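Local coordinates for protein leucyl aminopeptidase (Trypanosoma brucei brucei, PDB 5NTD) that probably removes leucine and other amino acids from the N-termini of peptides as a manganese-bound M17 aminopeptidase of six subunits, inhibited by bestatin, at residues G[258-271]-G[337-351]. Numbering follows the deposited sequence.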
ATOM      1  N   SER G 258      -9.722   9.273  28.265  1.00 27.77           N
ATOM      2  CA  SER G 258      -8.598   9.408  27.318  1.00 28.36           C
ATOM      3  C   SER G 258      -9.047   9.220  25.868  1.00 29.15           C
ATOM      4  O   SER G 258      -8.642   9.961  24.982  1.00 30.23           O
ATOM      5  CB  SER G 258      -7.491   8.423  27.609  1.00 28.18           C
ATOM      6  OG  SER G 258      -6.887   8.689  28.853  1.00 29.16           O
ATOM      7  N   VAL G 259      -9.920   8.250  25.645  1.00 29.66           N
ATOM      8  CA  VAL G 259     -10.458   7.976  24.302  1.00 28.26           C
ATOM      9  C   VAL G 259     -11.256   9.145  23.793  1.00 28.32           C
ATOM     10  O   VAL G 259     -11.121   9.576  22.630  1.00 27.00           O
ATOM     11  CB  VAL G 259     -11.324   6.720  24.285  1.00 28.08           C
ATOM     12  CG1 VAL G 259     -12.120   6.626  22.996  1.00 28.42           C
ATOM     13  CG2 VAL G 259     -10.453   5.503  24.453  1.00 28.27           C
ATOM     14  N   GLY G 260     -12.079   9.690  24.669  1.00 28.68           N
ATOM     15  CA  GLY G 260     -13.054  10.744  24.252  1.00 29.04           C
ATOM     16  C   GLY G 260     -12.624  12.200  24.300  1.00 29.30           C
ATOM     17  O   GLY G 260     -13.313  13.069  23.769  1.00 30.05           O
ATOM     18  N   LYS G 261     -11.495  12.471  24.926  1.00 30.85           N
ATOM     19  CA  LYS G 261     -11.148  13.880  25.320  1.00 33.36           C
ATOM     20  C   LYS G 261     -10.754  14.803  24.175  1.00 32.73           C
ATOM     21  O   LYS G 261     -10.834  16.022  24.284  1.00 32.77           O
ATOM     22  CB  LYS G 261     -10.059  13.904  26.367  1.00 34.01           C
ATOM     23  CG  LYS G 261      -8.751  13.361  25.847  1.00 35.94           C
ATOM     24  CD  LYS G 261      -7.676  13.360  26.910  1.00 36.29           C
ATOM     25  CE  LYS G 261      -6.533  12.534  26.411  1.00 37.93           C
ATOM     26  NZ  LYS G 261      -5.275  13.030  26.988  1.00 40.87           N
ATOM     27  N   ALA G 262     -10.368  14.213  23.063  1.00 32.34           N
ATOM     28  CA  ALA G 262      -9.999  15.009  21.873  1.00 32.73           C
ATOM     29  C   ALA G 262     -11.208  15.619  21.155  1.00 31.22           C
ATOM     30  O   ALA G 262     -11.060  16.592  20.417  1.00 31.72           O
ATOM     31  CB  ALA G 262      -9.204  14.163  20.883  1.00 33.13           C
ATOM     32  N   ALA G 263     -12.374  15.040  21.384  1.00 29.21           N
ATOM     33  CA  ALA G 263     -13.584  15.377  20.610  1.00 30.57           C
ATOM     34  C   ALA G 263     -14.175  16.729  20.996  1.00 32.01           C
ATOM     35  O   ALA G 263     -13.930  17.264  22.076  1.00 32.70           O
ATOM     36  CB  ALA G 263     -14.652  14.302  20.748  1.00 30.15           C
ATOM     37  N   PHE G 264     -14.967  17.255  20.085  1.00 32.67           N
ATOM     38  CA  PHE G 264     -15.691  18.501  20.300  1.00 33.52           C
ATOM     39  C   PHE G 264     -16.723  18.358  21.440  1.00 35.28           C
ATOM     40  O   PHE G 264     -16.788  19.192  22.325  1.00 36.71           O
ATOM     41  CB  PHE G 264     -16.379  18.927  19.024  1.00 34.50           C
ATOM     42  CG  PHE G 264     -17.114  20.232  19.127  1.00 35.67           C
ATOM     43  CD1 PHE G 264     -16.424  21.440  19.123  1.00 35.83           C
ATOM     44  CD2 PHE G 264     -18.512  20.255  19.199  1.00 35.33           C
ATOM     45  CE1 PHE G 264     -17.124  22.641  19.182  1.00 34.96           C
ATOM     46  CE2 PHE G 264     -19.219  21.453  19.272  1.00 34.38           C
ATOM     47  CZ  PHE G 264     -18.516  22.643  19.262  1.00 35.11           C
ATOM     48  N   GLU G 265     -17.497  17.283  21.415  1.00 34.75           N
ATOM     49  CA  GLU G 265     -18.454  16.941  22.508  1.00 32.22           C
ATOM     50  C   GLU G 265     -17.788  15.988  23.505  1.00 31.20           C
ATOM     51  O   GLU G 265     -17.084  15.027  23.133  1.00 30.81           O
ATOM     52  CB  GLU G 265     -19.719  16.316  21.966  1.00 32.93           C
ATOM     53  CG  GLU G 265     -20.450  17.169  20.929  1.00 33.52           C
ATOM     54  CD  GLU G 265     -21.315  18.259  21.553  1.00 34.69           C
ATOM     55  OE1 GLU G 265     -21.028  18.558  22.712  1.00 37.04           O
ATOM     56  OE2 GLU G 265     -22.258  18.827  20.935  1.00 36.12           O
ATOM     57  N   ALA G 266     -17.988  16.270  24.779  1.00 29.32           N
ATOM     58  CA  ALA G 266     -17.292  15.517  25.846  1.00 28.32           C
ATOM     59  C   ALA G 266     -17.774  14.074  25.954  1.00 27.41           C
ATOM     60  O   ALA G 266     -18.921  13.772  25.642  1.00 25.10           O
ATOM     61  CB  ALA G 266     -17.478  16.222  27.173  1.00 28.93           C
ATOM     62  N   PRO G 267     -16.908  13.178  26.435  1.00 27.92           N
ATOM     63  CA  PRO G 267     -17.355  11.819  26.642  1.00 29.16           C
ATOM     64  C   PRO G 267     -18.238  11.751  27.866  1.00 32.08           C
ATOM     65  O   PRO G 267     -18.132  12.599  28.751  1.00 32.50           O
ATOM     66  CB  PRO G 267     -16.067  11.056  26.904  1.00 28.96           C
ATOM     67  CG  PRO G 267     -15.147  12.074  27.456  1.00 28.76           C
ATOM     68  CD  PRO G 267     -15.491  13.350  26.775  1.00 28.23           C
ATOM     69  N   ARG G 268     -19.077  10.731  27.903  1.00 32.15           N
ATOM     70  CA  ARG G 268     -19.964  10.484  29.039  1.00 32.20           C
ATOM     71  C   ARG G 268     -20.061   9.018  29.332  1.00 29.57           C
ATOM     72  O   ARG G 268     -20.209   8.215  28.428  1.00 29.00           O
ATOM     73  CB  ARG G 268     -21.370  11.044  28.748  1.00 33.28           C
ATOM     74  CG  ARG G 268     -21.438  12.562  28.841  1.00 34.08           C
ATOM     75  CD  ARG G 268     -22.262  13.109  27.714  1.00 33.13           C
ATOM     76  NE  ARG G 268     -22.664  14.499  27.887  1.00 34.11           N
ATOM     77  CZ  ARG G 268     -22.156  15.535  27.233  1.00 33.81           C
ATOM     78  NH1 ARG G 268     -21.193  15.398  26.346  1.00 35.48           N
ATOM     79  NH2 ARG G 268     -22.681  16.729  27.428  1.00 35.02           N
ATOM     80  N   LEU G 269     -20.034   8.713  30.608  1.00 28.26           N
ATOM     81  CA  LEU G 269     -20.439   7.409  31.112  1.00 27.96           C
ATOM     82  C   LEU G 269     -21.852   7.567  31.682  1.00 28.55           C
ATOM     83  O   LEU G 269     -22.068   8.178  32.721  1.00 28.95           O
ATOM     84  CB  LEU G 269     -19.487   6.919  32.167  1.00 27.70           C
ATOM     85  CG  LEU G 269     -19.473   5.417  32.408  1.00 28.74           C
ATOM     86  CD1 LEU G 269     -18.959   4.631  31.218  1.00 28.23           C
ATOM     87  CD2 LEU G 269     -18.611   5.125  33.624  1.00 28.74           C
ATOM     88  N   VAL G 270     -22.807   6.992  30.975  1.00 28.25           N
ATOM     89  CA  VAL G 270     -24.214   7.116  31.291  1.00 28.49           C
ATOM     90  C   VAL G 270     -24.772   5.784  31.799  1.00 30.33           C
ATOM     91  O   VAL G 270     -24.812   4.803  31.058  1.00 30.31           O
ATOM     92  CB  VAL G 270     -25.016   7.554  30.087  1.00 27.63           C
ATOM     93  CG1 VAL G 270     -26.491   7.689  30.425  1.00 27.93           C
ATOM     94  CG2 VAL G 270     -24.502   8.870  29.557  1.00 27.27           C
ATOM     95  N   THR G 271     -25.216   5.760  33.048  1.00 29.77           N
ATOM     96  CA  THR G 271     -25.768   4.547  33.619  1.00 30.97           C
ATOM     97  C   THR G 271     -27.249   4.714  33.937  1.00 32.68           C
ATOM     98  O   THR G 271     -27.661   5.648  34.617  1.00 33.53           O
ATOM     99  CB  THR G 271     -24.999   4.083  34.865  1.00 31.59           C
ATOM    100  OG1 THR G 271     -23.626   3.793  34.519  1.00 31.02           O
ATOM    101  CG2 THR G 271     -25.606   2.819  35.438  1.00 32.27           C
ATOM    102  N   CYS G 337     -27.756  -0.343  32.833  1.00 27.23           N
ATOM    103  CA  CYS G 337     -27.380  -0.150  31.432  1.00 27.24           C
ATOM    104  C   CYS G 337     -26.422   1.018  31.342  1.00 26.66           C
ATOM    105  O   CYS G 337     -26.780   2.168  31.545  1.00 25.30           O
ATOM    106  CB  CYS G 337     -28.591   0.125  30.561  1.00 28.01           C
ATOM    107  SG  CYS G 337     -28.159   0.438  28.823  1.00 29.33           S
ATOM    108  N   THR G 338     -25.172   0.675  31.097  1.00 27.47           N
ATOM    109  CA  THR G 338     -24.082   1.664  31.083  1.00 27.80           C
ATOM    110  C   THR G 338     -23.670   1.919  29.627  1.00 28.34           C
ATOM    111  O   THR G 338     -23.206   1.029  28.922  1.00 28.72           O
ATOM    112  CB  THR G 338     -22.906   1.214  31.960  1.00 27.44           C
ATOM    113  OG1 THR G 338     -23.330   1.175  33.334  1.00 27.08           O
ATOM    114  CG2 THR G 338     -21.727   2.173  31.835  1.00 27.25           C
ATOM    115  N   LEU G 339     -23.869   3.148  29.203  1.00 30.00           N
ATOM    116  CA  LEU G 339     -23.504   3.600  27.863  1.00 29.21           C
ATOM    117  C   LEU G 339     -22.142   4.287  27.926  1.00 30.02           C
ATOM    118  O   LEU G 339     -21.955   5.269  28.638  1.00 29.15           O
ATOM    119  CB  LEU G 339     -24.520   4.566  27.305  1.00 29.27           C
ATOM    120  CG  LEU G 339     -25.976   4.113  27.371  1.00 29.44           C
ATOM    121  CD1 LEU G 339     -26.849   5.243  26.846  1.00 29.20           C
ATOM    122  CD2 LEU G 339     -26.223   2.841  26.579  1.00 29.72           C
ATOM    123  N   CYS G 340     -21.195   3.735  27.180  1.00 29.70           N
ATOM    124  CA  CYS G 340     -19.836   4.258  27.146  1.00 30.27           C
ATOM    125  C   CYS G 340     -19.750   5.171  25.940  1.00 30.80           C
ATOM    126  O   CYS G 340     -19.399   4.747  24.832  1.00 31.01           O
ATOM    127  CB  CYS G 340     -18.816   3.135  27.065  1.00 30.20           C
ATOM    128  SG  CYS G 340     -18.959   1.900  28.368  1.00 29.83           S
ATOM    129  N   LEU G 341     -20.083   6.424  26.166  1.00 29.74           N
ATOM    130  CA  LEU G 341     -20.227   7.410  25.080  1.00 29.57           C
ATOM    131  C   LEU G 341     -18.981   8.271  24.895  1.00 30.04           C
ATOM    132  O   LEU G 341     -18.492   8.929  25.812  1.00 28.52           O
ATOM    133  CB  LEU G 341     -21.398   8.337  25.309  1.00 29.80           C
ATOM    134  CG  LEU G 341     -22.739   7.658  25.510  1.00 30.71           C
ATOM    135  CD1 LEU G 341     -23.815   8.709  25.827  1.00 32.16           C
ATOM    136  CD2 LEU G 341     -23.155   6.861  24.295  1.00 30.33           C
ATOM    137  N   ALA G 342     -18.474   8.226  23.678  1.00 30.01           N
ATOM    138  CA  ALA G 342     -17.301   9.030  23.294  1.00 30.46           C
ATOM    139  C   ALA G 342     -17.240   9.109  21.780  1.00 32.39           C
ATOM    140  O   ALA G 342     -17.723   8.234  21.081  1.00 32.30           O
ATOM    141  CB  ALA G 342     -16.011   8.426  23.822  1.00 29.12           C
ATOM    142  N   GLU G 343     -16.675  10.189  21.285  1.00 33.16           N
ATOM    143  CA  GLU G 343     -16.202  10.229  19.897  1.00 32.27           C
ATOM    144  C   GLU G 343     -14.689  10.025  19.929  1.00 31.55           C
ATOM    145  O   GLU G 343     -13.998  10.685  20.702  1.00 28.62           O
ATOM    146  CB  GLU G 343     -16.526  11.523  19.179  1.00 33.90           C
ATOM    147  CG  GLU G 343     -15.959  11.523  17.753  1.00 33.15           C
ATOM    148  CD  GLU G 343     -16.464  12.647  16.882  1.00 33.84           C
ATOM    149  OE1 GLU G 343     -16.916  13.703  17.401  1.00 34.84           O
ATOM    150  OE2 GLU G 343     -16.304  12.535  15.642  1.00 36.20           O
ATOM    151  N   ASN G 344     -14.224   9.090  19.102  1.00 30.55           N
ATOM    152  CA  ASN G 344     -12.776   8.844  18.917  1.00 30.74           C
ATOM    153  C   ASN G 344     -12.282   9.776  17.835  1.00 31.27           C
ATOM    154  O   ASN G 344     -12.381   9.525  16.653  1.00 32.38           O
ATOM    155  CB  ASN G 344     -12.480   7.416  18.558  1.00 29.89           C
ATOM    156  CG  ASN G 344     -11.013   7.054  18.734  1.00 29.46           C
ATOM    157  OD1 ASN G 344     -10.265   7.736  19.427  1.00 28.69           O
ATOM    158  ND2 ASN G 344     -10.601   5.941  18.123  1.00 27.71           N
ATOM    159  N   ALA G 345     -11.815  10.915  18.293  1.00 33.25           N
ATOM    160  CA  ALA G 345     -11.528  12.065  17.433  1.00 32.01           C
ATOM    161  C   ALA G 345     -10.031  12.240  17.271  1.00 29.66           C
ATOM    162  O   ALA G 345      -9.223  11.669  17.990  1.00 28.64           O
ATOM    163  CB  ALA G 345     -12.150  13.350  18.006  1.00 31.88           C
ATOM    164  N   ILE G 346      -9.697  13.101  16.343  1.00 30.11           N
ATOM    165  CA  ILE G 346      -8.280  13.402  16.069  1.00 31.44           C
ATOM    166  C   ILE G 346      -8.069  14.906  16.233  1.00 29.87           C
ATOM    167  O   ILE G 346      -8.828  15.730  15.735  1.00 30.02           O
ATOM    168  CB  ILE G 346      -7.779  12.867  14.677  1.00 29.31           C
ATOM    169  CG1 ILE G 346      -6.262  13.057  14.579  1.00 29.51           C
ATOM    170  CG2 ILE G 346      -8.494  13.537  13.540  1.00 28.19           C
ATOM    171  CD1 ILE G 346      -5.617  12.285  13.463  1.00 29.06           C
ATOM    172  N   GLY G 347      -7.029  15.213  16.957  1.00 29.59           N
ATOM    173  CA  GLY G 347      -6.689  16.611  17.261  1.00 28.89           C
ATOM    174  C   GLY G 347      -5.624  16.720  18.306  1.00 27.55           C
ATOM    175  O   GLY G 347      -5.021  15.720  18.700  1.00 29.12           O
ATOM    176  N   PRO G 348      -5.346  17.937  18.754  1.00 28.90           N
ATOM    177  CA  PRO G 348      -4.235  18.193  19.692  1.00 29.59           C
ATOM    178  C   PRO G 348      -4.380  17.483  21.028  1.00 29.81           C
ATOM    179  O   PRO G 348      -3.397  17.186  21.659  1.00 32.33           O
ATOM    180  CB  PRO G 348      -4.305  19.718  19.923  1.00 30.41           C
ATOM    181  CG  PRO G 348      -5.171  20.284  18.887  1.00 29.75           C
ATOM    182  CD  PRO G 348      -5.996  19.181  18.307  1.00 30.24           C
ATOM    183  N   LYS G 349      -5.613  17.239  21.448  1.00 30.69           N
ATOM    184  CA  LYS G 349      -5.858  16.524  22.710  1.00 30.82           C
ATOM    185  C   LYS G 349      -5.999  15.009  22.564  1.00 30.86           C
ATOM    186  O   LYS G 349      -6.260  14.316  23.551  1.00 29.54           O
ATOM    187  CB  LYS G 349      -7.056  17.096  23.425  1.00 33.63           C
ATOM    188  CG  LYS G 349      -6.815  18.548  23.835  1.00 36.83           C
ATOM    189  CD  LYS G 349      -7.618  19.006  25.029  1.00 39.61           C
ATOM    190  CE  LYS G 349      -9.075  18.710  24.909  1.00 41.65           C
ATOM    191  NZ  LYS G 349      -9.738  18.844  26.243  1.00 44.36           N
ATOM    192  N   SER G 350      -5.736  14.495  21.368  1.00 29.86           N
ATOM    193  CA  SER G 350      -5.806  13.044  21.126  1.00 29.51           C
ATOM    194  C   SER G 350      -4.944  12.254  22.082  1.00 28.16           C
ATOM    195  O   SER G 350      -3.773  12.568  22.281  1.00 30.70           O
ATOM    196  CB  SER G 350      -5.411  12.690  19.705  1.00 30.64           C
ATOM    197  OG  SER G 350      -6.483  12.879  18.800  1.00 30.94           O
ATOM    198  N   TYR G 351      -5.516  11.222  22.665  1.00 26.10           N
ATOM    199  CA  TYR G 351      -4.693  10.234  23.325  1.00 27.33           C
ATOM    200  C   TYR G 351      -3.788   9.580  22.255  1.00 27.83           C
ATOM    201  O   TYR G 351      -4.153   9.476  21.094  1.00 27.14           O
ATOM    202  CB  TYR G 351      -5.503   9.227  24.176  1.00 27.94           C
ATOM    203  CG  TYR G 351      -6.150   8.022  23.518  1.00 27.60           C
ATOM    204  CD1 TYR G 351      -6.982   8.142  22.407  1.00 27.87           C
ATOM    205  CD2 TYR G 351      -5.974   6.753  24.064  1.00 28.60           C
ATOM    206  CE1 TYR G 351      -7.578   7.022  21.834  1.00 27.52           C
ATOM    207  CE2 TYR G 351      -6.569   5.640  23.506  1.00 28.19           C
ATOM    208  CZ  TYR G 351      -7.365   5.782  22.389  1.00 27.41           C
ATOM    209  OH  TYR G 351      -7.933   4.648  21.859  1.00 28.02           O
TER
HETATM  210  O   HOH W   1      -8.402  11.071  22.587  1.00 33.95           O
HETATM  211  O   HOH W   2     -11.576  11.751  21.183  1.00 31.16           O
HETATM  212  O   HOH W   3     -16.043  12.213  23.277  1.00 32.83           O
HETATM  213  O   HOH W   4      -8.275  17.684  20.302  1.00 42.61           O
HETATM  214  O   HOH W   5     -14.935  15.778  17.703  1.00 32.31           O
HETATM  215  O   HOH W   6     -18.088  15.245  19.135  1.00 30.57           O
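Val259 lies alongside Tyr351, the two side chains pointing the same way. Val259 CA sits over one face of the Tyr351 ring, a CH-pi contact 4.1 Å from the centroid and 18° off the normal, while Val259 CG2 rests 3.7 Å from Tyr351 CZ. A chi1 of 83° puts Tyr351 CG between its own backbone N and carbonyl carbon, laying the ring against the backbone of Ser258 and Val259; Thr370 takes the phenol OH. Close by, Ala263 CB and Ala345 CB meet at 3.8 Å, and Ala262 presses its CB against the backbone of Ser350. Waters bridge the segments: one accepts from Ala345 N and lies within bonding reach of Val259 O and Glu343 O, which compete with other acceptors for its protons.

From Arg268 on, the segments pair as antiparallel strands. Arg268-Leu341 and Val270-Leu339 make four backbone bonds; Val270 N meets Leu339 O almost straight, at 3.0 Å and 177°. On one face Val270 CG2 reaches Leu341 CD1 (3.8 Å); on the other Leu269 CD1 touches Cys340 SG, and Thr271 OG1 lies 2.9 Å from Thr338 OG1.

Asn344 ND2, at the strand end, donates to Thr370 O and to Asp294 OD1 of a manganese ligand, a second-shell place. Strand 268-274 runs between 239-244 and 334-344; helices 222-236 and 314-328 cover the Leu339 and Leu341 face, and helix 374-387 packs on the Cys340 face.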